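PDB 5XH8: extracellular invertase from Aspergillus kawachii, which hydrolyses beta-fructofuranosides, probably including sucrose, and shows high transfructosylation activity, consistent with forming fructooligosaccharides such as 1-kestose. Local coordinates for residues R170-Q176 against N189-I195; G472-Q478 against S576-V582; I5-P11 against W568-S572; R27-L33 against W366-L372. All blocks are in the same frame, centred on the assembly; numbering follows the deposited sequence.

Contact 1 (R170-Q176 against N189-I195); sequences RDPYVFQ and NTWYTVI
Residues 170-176 run antiparallel to strand 191-195, with N-to-C directions at 148° and axes 4.5 Å apart at closest approach. Arg170 points away and forms salt bridges with Glu134 and Glu248. Asp171 interrupts the extended backbone with phi 67° and psi 52°; its OD1 binds a glycerol and its OD2 accepts from Thr249 N. Pro172 CB lies 3.7 Å from Thr193 CG2. Tyr173 and Val194 are a hydrogen-bonded pair: Tyr173 N to Val194 O 2.8 Å, Val194 N to Tyr173 O 3.1 Å. Val174 sits opposite Thr193 without such bonds, CA to CA 4.4 Å. Phe175 pairs with Tyr192: Phe175 N to Tyr192 O 2.9 Å, Tyr192 N to Phe175 O 2.7 Å. With chi1 p, the Phe175 ring turns one face to Tyr192 CB. Gln176 lays CG over the Trp191 six-membered ring, and its NE2 donates to Asn189 O at 2.9 Å. Two neighbouring strands of a four-stranded GH32 propeller blade meet here, and Arg170-Asp171-Pro172 matches the family's RDP motif.

Contact 2 (G472-Q478 against S576-V582); sequences GLKSGFQ and SFFHNGV
The backbone bonds set the register of strands 474-478 and 576-580, which run antiparallel at 151° with axes 4.4 Å apart at closest. Gly476 and Phe578 form a hydrogen-bonded pair: Gly476 N to Phe578 O and Phe578 N to Gly476 O, both 3.0 Å. Gln478 and Ser576 form another: Gln478 N to Ser576 O 2.8 Å, Ser576 N to Gln478 O 2.9 Å. Between and beyond them lie the non-hydrogen-bonded pairs Phe477-Phe577 and Ser475-His579. Asn580 N still reaches Lys474 O at 3.0 Å. These are adjacent strands of one sheet of the C-terminal beta-sandwich. Phe477 and Phe577 both pack on Phe587 and Val590 of strand 585-594, in the other sheet. Among apolar contacts, the two phenylalanines, both chi1 m, bring Phe477 CE1 to 3.9 Å from Phe577 CD1, their planes at 39°. Side-chain hydrogen bonds lie toward the Gly472 and Val582 ends. Asn580, chi1 p, donates from ND2 to Gly472 O at 2.7 Å. Its OD1 accepts from Lys474 N at 3.0 Å and from Val582 N at 3.3 Å, the latter an Asx turn. Ser475 OG and His579 ND1 share a hydrogen bond of 3.0 Å, while His579 NE2 hydrogen-bonds to Gly583 O.

Contact 3 (I5-P11 against W568-S572); sequences IDYNVAP and WYANS
The Trp568 indole, chi1 t and chi2 -99°, lies between Tyr7 and Pro11. Tyr7, chi1 m, turns its ring edge to one indole face; its CE1 is 3.7 Å from Trp568 CH2, in an edge-to-face pair with planes at 63°. Pro11 CB covers the opposite face, 3.8 Å from the centroid of the five-membered ring. Ile5 CG2 adds a contact of 4.1 Å to Trp568 CH2, and Tyr7 CB lies 3.9 Å from Ala570 CB. Neither segment is helix or strand. Each holds a type I beta turn, Asp6 to Val9 and Tyr569 to Ser572, and the contact fastens the N-terminal arm to a surface loop of the C-terminal beta-sandwich domain. Two hydrogen bonds join the segments. Trp568 NE1 donates to Val9 O at 2.9 Å, at the edge of the indole, near its plane. Ala570 N donates to Tyr7 O at 2.9 Å, where the CA atoms of Tyr7 and Tyr569 are 5.0 Å apart. At the solvent side, Asp6 OD1 accepts from Asn8 N at 2.8 Å, an Asx turn.

Contact 4 (R27-L33 against W366-L372); sequences RPRAHVL and WTGTLLL
The irregular segment 27-33 bends around the start of strand 366-385. Trp366 is the largest bump. Its CA-to-CB bond points toward 27-33, and with chi1 p its indole fills a hollow lined by Arg27, Pro28 and Leu33. Arg27 CA is 3.4 Å from Trp366 CZ2, Pro28 CD 3.9 Å from Trp366 CH2, and Leu33 CD1 3.9 Å from Trp366 CE3. The extended Arg27 side chain brings the edge of its guanidinium over one indole face, a cation-pi contact with CZ 4.8 Å from the centroid of the five-membered ring. Gly368, at phi 87°, separates this hollow from the next. There Thr369 OG1 fits between His31 CB, at 3.5 Å, and Leu33 CB, at 3.9 Å; it donates to Leu370 O at 2.9 Å. Val32 O accepts from Leu370 N at 2.9 Å, the one direct hydrogen bond across. Val32 CG1 touches Leu370 CD1 at 3.7 Å. A water bridges a gap, 2.8 Å from Val32 N and 2.7 Å from Leu371 O. Leu372 CD2 lies over one face of the His31 ring, 3.9 Å from its centroid, a CH-pi contact. His31 hydrogen-bonds to Asp547 and Glu552. Arg27 NE forms a salt bridge with the C-terminal carboxylate of Tyr605, and Arg27 NH2 hydrogen-bonds to Pro34 O. The contact lies buried between propeller strand 341-348 and strands 550-555 and 559-564 of the C-terminal domain.

Overall arrangement
From the N terminus, 5-11 opens contact 3 and 27-33 opens contact 4. Contact 1 then opens and closes locally, joining two consecutive blade strands. Residues 366-372 close contact 4, so its long loop holds contact 1. Segment 472-478 opens contact 2 before 568-572 closes contact 3; 576-582 then closes contact 2, so contacts 2 and 3 cross. Contact 3 spans almost the whole chain and encloses contacts 1 and 4. Contacts 1 and 2 lie on opposite sides of the chain's centre, centres 46 Å apart, in propeller and sandwich. Contacts 3 and 4 fix the N-terminal segment to the sandwich and to the propeller, centres 22 Å apart.

Contact 1 (R170-Q176 against N189-I195)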
# COMPACT_ATOMS: atom_id res chain seq x y z
N ARG A 170 13.74 -2.57 -2.02
CA ARG A 170 13.67 -3.62 -1.01
C ARG A 170 14.89 -3.66 -0.10
O ARG A 170 15.83 -2.88 -0.29
CB ARG A 170 13.46 -4.97 -1.69
CG ARG A 170 14.48 -5.32 -2.76
CD ARG A 170 14.35 -6.80 -3.19
NE ARG A 170 15.27 -7.12 -4.27
CZ ARG A 170 15.06 -6.93 -5.58
NH1 ARG A 170 13.88 -6.49 -6.05
NH2 ARG A 170 16.03 -7.23 -6.45
N ASP A 171 14.84 -4.58 0.86
CA ASP A 171 15.95 -4.92 1.75
C ASP A 171 16.28 -3.76 2.71
O ASP A 171 17.43 -3.34 2.82
CB ASP A 171 17.22 -5.33 0.99
CG ASP A 171 16.98 -6.37 -0.08
OD1 ASP A 171 16.02 -7.16 0.03
OD2 ASP A 171 17.79 -6.38 -1.06
N PRO A 172 15.27 -3.25 3.41
CA PRO A 172 15.53 -2.12 4.29
C PRO A 172 16.57 -2.48 5.36
O PRO A 172 16.48 -3.58 5.97
CB PRO A 172 14.16 -1.82 4.91
CG PRO A 172 13.42 -3.13 4.83
CD PRO A 172 13.86 -3.70 3.52
N TYR A 173 17.54 -1.58 5.53
CA TYR A 173 18.62 -1.75 6.50
C TYR A 173 18.61 -0.58 7.50
O TYR A 173 18.96 0.56 7.15
CB TYR A 173 19.97 -1.83 5.78
CG TYR A 173 21.07 -2.34 6.68
CD1 TYR A 173 21.32 -3.72 6.82
CD2 TYR A 173 21.83 -1.46 7.45
CE1 TYR A 173 22.31 -4.20 7.67
CE2 TYR A 173 22.81 -1.93 8.33
CZ TYR A 173 23.06 -3.30 8.43
OH TYR A 173 24.04 -3.77 9.31
N VAL A 174 18.19 -0.90 8.71
CA VAL A 174 18.14 0.07 9.80
C VAL A 174 19.53 0.24 10.44
O VAL A 174 20.30 -0.73 10.64
CB VAL A 174 17.10 -0.29 10.88
CG1 VAL A 174 15.72 -0.44 10.28
CG2 VAL A 174 17.47 -1.53 11.66
N PHE A 175 19.85 1.50 10.74
CA PHE A 175 21.14 1.83 11.36
C PHE A 175 21.11 3.22 12.00
O PHE A 175 20.28 4.04 11.63
CB PHE A 175 22.31 1.74 10.36
CG PHE A 175 22.29 2.80 9.30
CD1 PHE A 175 21.40 2.72 8.23
CD2 PHE A 175 23.17 3.89 9.36
CE1 PHE A 175 21.38 3.68 7.25
CE2 PHE A 175 23.13 4.87 8.38
CZ PHE A 175 22.23 4.77 7.33
N GLN A 176 22.03 3.42 12.94
CA GLN A 176 22.25 4.69 13.63
C GLN A 176 23.59 5.25 13.22
O GLN A 176 24.53 4.50 12.93
CB GLN A 176 22.21 4.46 15.13
CG GLN A 176 20.82 4.06 15.58
CD GLN A 176 20.70 3.82 17.07
OE1 GLN A 176 21.40 2.98 17.64
NE2 GLN A 176 19.79 4.53 17.71
N ASN A 189 20.75 9.76 17.90
CA ASN A 189 20.42 8.33 17.86
C ASN A 189 19.12 8.04 17.13
O ASN A 189 18.45 7.05 17.43
CB ASN A 189 20.43 7.72 19.26
CG ASN A 189 21.71 8.03 20.01
OD1 ASN A 189 22.78 8.13 19.40
ND2 ASN A 189 21.60 8.22 21.30
N THR A 190 18.83 8.91 16.17
CA THR A 190 17.83 8.68 15.16
C THR A 190 18.16 7.37 14.42
O THR A 190 19.30 7.08 14.13
CB THR A 190 17.79 9.88 14.16
OG1 THR A 190 17.14 11.01 14.78
CG2 THR A 190 17.06 9.54 12.87
N TRP A 191 17.12 6.63 14.08
CA TRP A 191 17.25 5.43 13.26
C TRP A 191 17.07 5.86 11.83
O TRP A 191 16.10 6.55 11.51
CB TRP A 191 16.22 4.37 13.66
CG TRP A 191 16.64 3.57 14.86
CD1 TRP A 191 16.20 3.72 16.16
CD2 TRP A 191 17.55 2.48 14.86
NE1 TRP A 191 16.81 2.78 16.96
CE2 TRP A 191 17.64 2.01 16.20
CE3 TRP A 191 18.30 1.83 13.87
CZ2 TRP A 191 18.46 0.94 16.56
CZ3 TRP A 191 19.11 0.77 14.24
CH2 TRP A 191 19.19 0.34 15.57
N TYR A 192 18.06 5.53 11.00
CA TYR A 192 18.01 5.65 9.56
C TYR A 192 17.67 4.29 8.94
O TYR A 192 17.90 3.26 9.56
CB TYR A 192 19.36 6.14 9.00
CG TYR A 192 19.73 7.48 9.59
CD1 TYR A 192 19.18 8.67 9.08
CD2 TYR A 192 20.54 7.56 10.71
CE1 TYR A 192 19.49 9.89 9.65
CE2 TYR A 192 20.84 8.78 11.29
CZ TYR A 192 20.32 9.95 10.76
OH TYR A 192 20.61 11.16 11.35
N THR A 193 17.13 4.34 7.73
CA THR A 193 16.94 3.16 6.90
C THR A 193 17.43 3.47 5.52
O THR A 193 17.08 4.50 4.96
CB THR A 193 15.45 2.76 6.84
OG1 THR A 193 14.99 2.40 8.16
CG2 THR A 193 15.26 1.58 5.93
N VAL A 194 18.24 2.57 4.96
CA VAL A 194 18.46 2.53 3.52
C VAL A 194 17.63 1.44 2.88
O VAL A 194 17.47 0.35 3.45
CB VAL A 194 19.94 2.42 3.04
CG1 VAL A 194 20.66 3.74 3.28
CG2 VAL A 194 20.67 1.25 3.68
N ILE A 195 17.10 1.74 1.69
CA ILE A 195 16.39 0.78 0.87
C ILE A 195 17.17 0.69 -0.42
O ILE A 195 17.61 1.72 -0.94
CB ILE A 195 14.92 1.21 0.65
CG1 ILE A 195 14.18 1.30 2.02
CG2 ILE A 195 14.23 0.23 -0.30
CD1 ILE A 195 12.73 1.76 1.95

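Contact 2 (G472-Q478 against S576-V582)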
# COMPACT_ATOMS: atom_id res chain seq x y z
N GLY A 472 55.13 -14.83 -15.18
CA GLY A 472 54.22 -15.96 -15.32
C GLY A 472 54.20 -16.93 -14.14
O GLY A 472 53.72 -18.06 -14.29
N LEU A 473 54.70 -16.51 -12.98
CA LEU A 473 54.65 -17.29 -11.74
C LEU A 473 53.21 -17.67 -11.33
O LEU A 473 52.28 -16.84 -11.43
CB LEU A 473 55.33 -16.53 -10.59
CG LEU A 473 55.33 -17.21 -9.20
CD1 LEU A 473 56.63 -16.99 -8.46
CD2 LEU A 473 54.15 -16.78 -8.32
N LYS A 474 53.07 -18.92 -10.87
CA LYS A 474 51.88 -19.45 -10.23
C LYS A 474 52.35 -20.33 -9.10
O LYS A 474 53.02 -21.33 -9.35
CB LYS A 474 51.05 -20.30 -11.19
CG LYS A 474 50.45 -19.51 -12.33
CD LYS A 474 49.86 -20.40 -13.38
CE LYS A 474 49.82 -19.65 -14.70
NZ LYS A 474 48.87 -20.30 -15.62
N SER A 475 52.02 -19.96 -7.86
CA SER A 475 52.37 -20.76 -6.69
C SER A 475 51.22 -20.83 -5.66
O SER A 475 50.52 -19.85 -5.43
CB SER A 475 53.64 -20.21 -6.03
OG SER A 475 54.58 -19.74 -7.01
N GLY A 476 51.06 -22.00 -5.04
CA GLY A 476 50.11 -22.17 -3.98
C GLY A 476 50.08 -23.59 -3.46
O GLY A 476 51.12 -24.17 -3.18
N PHE A 477 48.87 -24.14 -3.32
CA PHE A 477 48.70 -25.49 -2.83
C PHE A 477 47.69 -26.26 -3.65
O PHE A 477 46.80 -25.69 -4.27
CB PHE A 477 48.26 -25.51 -1.37
CG PHE A 477 49.20 -24.82 -0.44
CD1 PHE A 477 50.25 -25.52 0.16
CD2 PHE A 477 49.05 -23.46 -0.15
CE1 PHE A 477 51.13 -24.87 1.01
CE2 PHE A 477 49.93 -22.82 0.70
CZ PHE A 477 50.97 -23.52 1.28
N GLN A 478 47.88 -27.57 -3.65
CA GLN A 478 46.94 -28.49 -4.22
C GLN A 478 46.29 -29.19 -3.03
O GLN A 478 46.99 -29.67 -2.15
CB GLN A 478 47.66 -29.49 -5.13
CG GLN A 478 46.72 -30.26 -6.02
CD GLN A 478 47.45 -31.30 -6.86
OE1 GLN A 478 47.81 -32.38 -6.38
NE2 GLN A 478 47.63 -31.00 -8.12
N SER A 576 49.49 -30.77 -1.29
CA SER A 576 50.83 -30.62 -1.84
C SER A 576 51.16 -29.16 -2.08
O SER A 576 50.25 -28.37 -2.38
CB SER A 576 50.92 -31.35 -3.17
OG SER A 576 50.66 -32.72 -2.97
N PHE A 577 52.45 -28.82 -1.97
CA PHE A 577 52.96 -27.54 -2.49
C PHE A 577 52.77 -27.58 -3.99
O PHE A 577 52.81 -28.65 -4.61
CB PHE A 577 54.46 -27.33 -2.20
CG PHE A 577 54.79 -27.31 -0.73
CD1 PHE A 577 54.72 -26.14 -0.01
CD2 PHE A 577 55.18 -28.48 -0.08
CE1 PHE A 577 55.00 -26.12 1.34
CE2 PHE A 577 55.47 -28.47 1.27
CZ PHE A 577 55.39 -27.29 1.99
N PHE A 578 52.53 -26.42 -4.59
CA PHE A 578 52.41 -26.31 -6.03
C PHE A 578 53.16 -25.06 -6.48
O PHE A 578 53.07 -24.02 -5.84
CB PHE A 578 50.95 -26.21 -6.46
CG PHE A 578 50.77 -25.60 -7.83
CD1 PHE A 578 51.01 -26.36 -8.97
CD2 PHE A 578 50.41 -24.27 -7.98
CE1 PHE A 578 50.87 -25.80 -10.23
CE2 PHE A 578 50.26 -23.71 -9.24
CZ PHE A 578 50.48 -24.48 -10.37
N HIS A 579 53.88 -25.19 -7.59
CA HIS A 579 54.66 -24.09 -8.17
C HIS A 579 54.89 -24.43 -9.65
O HIS A 579 55.23 -25.58 -9.96
CB HIS A 579 55.97 -23.91 -7.39
CG HIS A 579 56.92 -22.93 -8.01
ND1 HIS A 579 56.56 -21.64 -8.31
CD2 HIS A 579 58.21 -23.07 -8.39
CE1 HIS A 579 57.59 -21.02 -8.85
NE2 HIS A 579 58.61 -21.86 -8.90
N ASN A 580 54.67 -23.47 -10.55
CA ASN A 580 54.71 -23.77 -12.00
C ASN A 580 56.12 -23.67 -12.63
O ASN A 580 56.27 -23.79 -13.84
CB ASN A 580 53.73 -22.90 -12.78
CG ASN A 580 54.14 -21.45 -12.84
OD1 ASN A 580 54.90 -20.97 -12.00
ND2 ASN A 580 53.60 -20.72 -13.81
N GLY A 581 57.13 -23.42 -11.80
CA GLY A 581 58.50 -23.39 -12.26
C GLY A 581 58.97 -22.02 -12.69
O GLY A 581 60.17 -21.85 -12.86
N VAL A 582 58.06 -21.06 -12.86
CA VAL A 582 58.45 -19.71 -13.30
C VAL A 582 58.93 -18.93 -12.08
O VAL A 582 58.14 -18.47 -11.25
CB VAL A 582 57.30 -19.00 -14.03
CG1 VAL A 582 57.69 -17.57 -14.41
CG2 VAL A 582 56.87 -19.79 -15.25

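Contact 3 (I5-P11 against W568-S572)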
# COMPACT_ATOMS: atom_id res chain seq x y z
N ILE A 5 26.04 -46.05 0.34
CA ILE A 5 27.02 -45.13 -0.27
C ILE A 5 28.43 -45.44 0.21
O ILE A 5 28.73 -45.33 1.41
CB ILE A 5 26.75 -43.64 0.05
CG1 ILE A 5 25.28 -43.24 -0.20
CG2 ILE A 5 27.67 -42.76 -0.81
CD1 ILE A 5 24.88 -43.08 -1.64
N ASP A 6 29.30 -45.77 -0.73
CA ASP A 6 30.69 -46.05 -0.42
C ASP A 6 31.52 -45.06 -1.20
O ASP A 6 31.59 -45.11 -2.42
CB ASP A 6 31.03 -47.48 -0.82
CG ASP A 6 32.44 -47.88 -0.41
OD1 ASP A 6 33.34 -47.01 -0.30
OD2 ASP A 6 32.64 -49.10 -0.22
N TYR A 7 32.17 -44.16 -0.47
CA TYR A 7 32.93 -43.07 -1.09
C TYR A 7 34.31 -43.52 -1.59
O TYR A 7 35.07 -42.68 -2.07
CB TYR A 7 33.04 -41.86 -0.14
CG TYR A 7 31.68 -41.23 0.13
CD1 TYR A 7 31.02 -40.50 -0.88
CD2 TYR A 7 31.05 -41.38 1.36
CE1 TYR A 7 29.76 -39.95 -0.66
CE2 TYR A 7 29.80 -40.81 1.61
CZ TYR A 7 29.17 -40.09 0.60
OH TYR A 7 27.93 -39.56 0.85
N ASN A 8 34.63 -44.81 -1.50
CA ASN A 8 35.77 -45.37 -2.25
C ASN A 8 35.38 -45.89 -3.61
O ASN A 8 36.24 -46.12 -4.42
CB ASN A 8 36.47 -46.47 -1.46
CG ASN A 8 37.06 -45.97 -0.17
OD1 ASN A 8 37.81 -44.99 -0.15
ND2 ASN A 8 36.71 -46.62 0.90
N VAL A 9 34.08 -46.07 -3.86
CA VAL A 9 33.55 -46.54 -5.13
C VAL A 9 33.12 -45.35 -5.96
O VAL A 9 32.70 -44.29 -5.42
CB VAL A 9 32.37 -47.52 -4.89
CG1 VAL A 9 31.72 -47.94 -6.21
CG2 VAL A 9 32.87 -48.75 -4.15
N ALA A 10 33.24 -45.50 -7.28
CA ALA A 10 32.90 -44.44 -8.22
C ALA A 10 31.45 -43.97 -8.04
O ALA A 10 30.57 -44.77 -7.66
CB ALA A 10 33.13 -44.91 -9.64
N PRO A 11 31.18 -42.67 -8.32
CA PRO A 11 29.82 -42.14 -8.20
C PRO A 11 28.92 -42.53 -9.38
O PRO A 11 29.43 -42.65 -10.49
CB PRO A 11 30.03 -40.62 -8.23
CG PRO A 11 31.29 -40.43 -9.00
CD PRO A 11 32.16 -41.62 -8.68
N TRP A 568 34.28 -36.06 -4.30
CA TRP A 568 33.55 -37.29 -4.02
C TRP A 568 34.29 -38.31 -3.14
O TRP A 568 33.71 -38.81 -2.18
CB TRP A 568 33.16 -37.96 -5.35
CG TRP A 568 32.47 -39.26 -5.14
CD1 TRP A 568 33.03 -40.51 -5.21
CD2 TRP A 568 31.10 -39.45 -4.78
NE1 TRP A 568 32.08 -41.46 -4.92
CE2 TRP A 568 30.90 -40.84 -4.64
CE3 TRP A 568 30.02 -38.59 -4.55
CZ2 TRP A 568 29.66 -41.39 -4.31
CZ3 TRP A 568 28.79 -39.13 -4.20
CH2 TRP A 568 28.62 -40.51 -4.09
N TYR A 569 35.52 -38.66 -3.53
CA TYR A 569 36.22 -39.85 -2.99
C TYR A 569 36.71 -39.61 -1.57
O TYR A 569 37.24 -38.54 -1.25
CB TYR A 569 37.41 -40.27 -3.91
CG TYR A 569 36.99 -40.94 -5.20
CD1 TYR A 569 36.59 -42.28 -5.22
CD2 TYR A 569 37.00 -40.25 -6.41
CE1 TYR A 569 36.19 -42.91 -6.40
CE2 TYR A 569 36.60 -40.88 -7.61
CZ TYR A 569 36.20 -42.21 -7.58
OH TYR A 569 35.80 -42.83 -8.73
N ALA A 570 36.53 -40.61 -0.72
CA ALA A 570 36.93 -40.56 0.68
C ALA A 570 38.41 -40.16 0.84
O ALA A 570 38.75 -39.38 1.75
CB ALA A 570 36.65 -41.89 1.36
N ASN A 571 39.24 -40.63 -0.10
CA ASN A 571 40.70 -40.40 -0.15
C ASN A 571 41.13 -39.08 -0.67
O ASN A 571 42.32 -38.85 -0.75
CB ASN A 571 41.37 -41.37 -1.15
CG ASN A 571 41.31 -42.78 -0.71
OD1 ASN A 571 40.75 -43.11 0.35
ND2 ASN A 571 41.86 -43.66 -1.54
N SER A 572 40.22 -38.24 -1.14
CA SER A 572 40.62 -36.95 -1.70
C SER A 572 40.88 -35.92 -0.58
O SER A 572 40.15 -34.93 -0.43
CB SER A 572 39.59 -36.49 -2.73
OG SER A 572 39.65 -37.33 -3.88

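Contact 4 (R27-L33 against W366-L372)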
# COMPACT_ATOMS: atom_id res chain seq x y z
N ARG A 27 28.14 -31.64 3.29
CA ARG A 27 27.60 -30.78 4.33
C ARG A 27 28.69 -30.26 5.28
O ARG A 27 29.44 -31.04 5.87
CB ARG A 27 26.53 -31.52 5.11
CG ARG A 27 25.67 -30.64 6.01
CD ARG A 27 24.48 -31.40 6.57
NE ARG A 27 23.74 -30.58 7.52
CZ ARG A 27 22.85 -29.62 7.22
NH1 ARG A 27 22.51 -29.35 5.97
NH2 ARG A 27 22.30 -28.93 8.21
N PRO A 28 28.74 -28.94 5.46
CA PRO A 28 29.70 -28.42 6.41
C PRO A 28 29.27 -28.68 7.86
O PRO A 28 28.08 -28.93 8.13
CB PRO A 28 29.74 -26.93 6.07
CG PRO A 28 28.38 -26.63 5.56
CD PRO A 28 27.95 -27.87 4.83
N ARG A 29 30.23 -28.62 8.78
CA ARG A 29 29.94 -28.71 10.23
C ARG A 29 30.13 -27.43 11.04
O ARG A 29 29.60 -27.33 12.16
CB ARG A 29 30.77 -29.84 10.86
CG ARG A 29 32.26 -29.58 10.94
CD ARG A 29 32.95 -30.62 11.84
NE ARG A 29 32.82 -31.99 11.31
CZ ARG A 29 33.81 -32.88 11.15
NH1 ARG A 29 35.09 -32.65 11.50
NH2 ARG A 29 33.50 -34.07 10.64
N ALA A 30 30.90 -26.48 10.51
CA ALA A 30 31.27 -25.25 11.22
C ALA A 30 30.64 -23.97 10.60
O ALA A 30 31.12 -22.86 10.88
CB ALA A 30 32.78 -25.10 11.23
N HIS A 31 29.59 -24.13 9.80
CA HIS A 31 28.94 -23.00 9.10
C HIS A 31 27.46 -22.87 9.48
O HIS A 31 26.81 -23.84 9.88
CB HIS A 31 29.06 -23.19 7.58
CG HIS A 31 30.38 -22.77 7.02
ND1 HIS A 31 31.52 -23.53 7.16
CD2 HIS A 31 30.74 -21.68 6.32
CE1 HIS A 31 32.52 -22.92 6.58
NE2 HIS A 31 32.07 -21.80 6.05
N VAL A 32 26.93 -21.66 9.31
CA VAL A 32 25.50 -21.40 9.53
C VAL A 32 24.68 -21.81 8.30
O VAL A 32 24.84 -21.25 7.22
CB VAL A 32 25.22 -19.90 9.89
CG1 VAL A 32 23.71 -19.59 9.90
CG2 VAL A 32 25.83 -19.59 11.22
N LEU A 33 23.80 -22.78 8.50
CA LEU A 33 22.84 -23.18 7.50
C LEU A 33 21.68 -23.87 8.24
O LEU A 33 21.86 -24.34 9.35
CB LEU A 33 23.51 -24.10 6.44
CG LEU A 33 23.78 -25.57 6.72
CD1 LEU A 33 24.34 -26.23 5.46
CD2 LEU A 33 24.72 -25.79 7.91
N TRP A 366 19.47 -30.20 0.91
CA TRP A 366 19.78 -28.86 1.39
C TRP A 366 20.49 -28.13 0.26
O TRP A 366 21.01 -28.75 -0.67
CB TRP A 366 20.64 -28.84 2.66
CG TRP A 366 22.00 -29.51 2.51
CD1 TRP A 366 22.28 -30.84 2.70
CD2 TRP A 366 23.25 -28.89 2.14
NE1 TRP A 366 23.62 -31.08 2.48
CE2 TRP A 366 24.24 -29.91 2.12
CE3 TRP A 366 23.63 -27.58 1.84
CZ2 TRP A 366 25.57 -29.67 1.79
CZ3 TRP A 366 24.97 -27.32 1.55
CH2 TRP A 366 25.92 -28.38 1.51
N THR A 367 20.48 -26.81 0.35
CA THR A 367 21.01 -25.94 -0.69
C THR A 367 21.48 -24.65 -0.05
O THR A 367 20.70 -23.95 0.59
CB THR A 367 19.92 -25.57 -1.73
OG1 THR A 367 19.32 -26.76 -2.25
CG2 THR A 367 20.52 -24.76 -2.87
N GLY A 368 22.77 -24.33 -0.25
CA GLY A 368 23.36 -23.12 0.25
C GLY A 368 23.91 -23.16 1.67
O GLY A 368 23.59 -24.04 2.49
N THR A 369 24.71 -22.14 1.97
CA THR A 369 25.19 -21.90 3.31
C THR A 369 25.48 -20.42 3.45
O THR A 369 25.58 -19.72 2.44
CB THR A 369 26.47 -22.71 3.59
OG1 THR A 369 26.84 -22.60 4.97
CG2 THR A 369 27.63 -22.24 2.72
N LEU A 370 25.59 -19.95 4.70
CA LEU A 370 26.26 -18.69 4.96
C LEU A 370 27.73 -19.00 5.12
O LEU A 370 28.11 -20.11 5.54
CB LEU A 370 25.74 -18.02 6.24
CG LEU A 370 24.25 -17.71 6.32
CD1 LEU A 370 23.96 -16.78 7.50
CD2 LEU A 370 23.75 -17.11 5.02
N LEU A 371 28.56 -18.02 4.80
CA LEU A 371 30.00 -18.12 5.09
C LEU A 371 30.28 -17.82 6.58
O LEU A 371 29.37 -17.45 7.35
CB LEU A 371 30.77 -17.19 4.17
CG LEU A 371 30.55 -17.49 2.68
CD1 LEU A 371 31.42 -16.56 1.83
CD2 LEU A 371 30.85 -18.95 2.35
N LEU A 372 31.52 -18.04 7.00
CA LEU A 372 31.91 -17.80 8.38
C LEU A 372 31.64 -16.31 8.74
O LEU A 372 31.82 -15.43 7.90
CB LEU A 372 33.41 -18.07 8.57
CG LEU A 372 33.96 -19.46 8.26
CD1 LEU A 372 35.48 -19.39 8.23
CD2 LEU A 372 33.42 -20.47 9.25
O HOH W 1 28.63 -19.44 9.08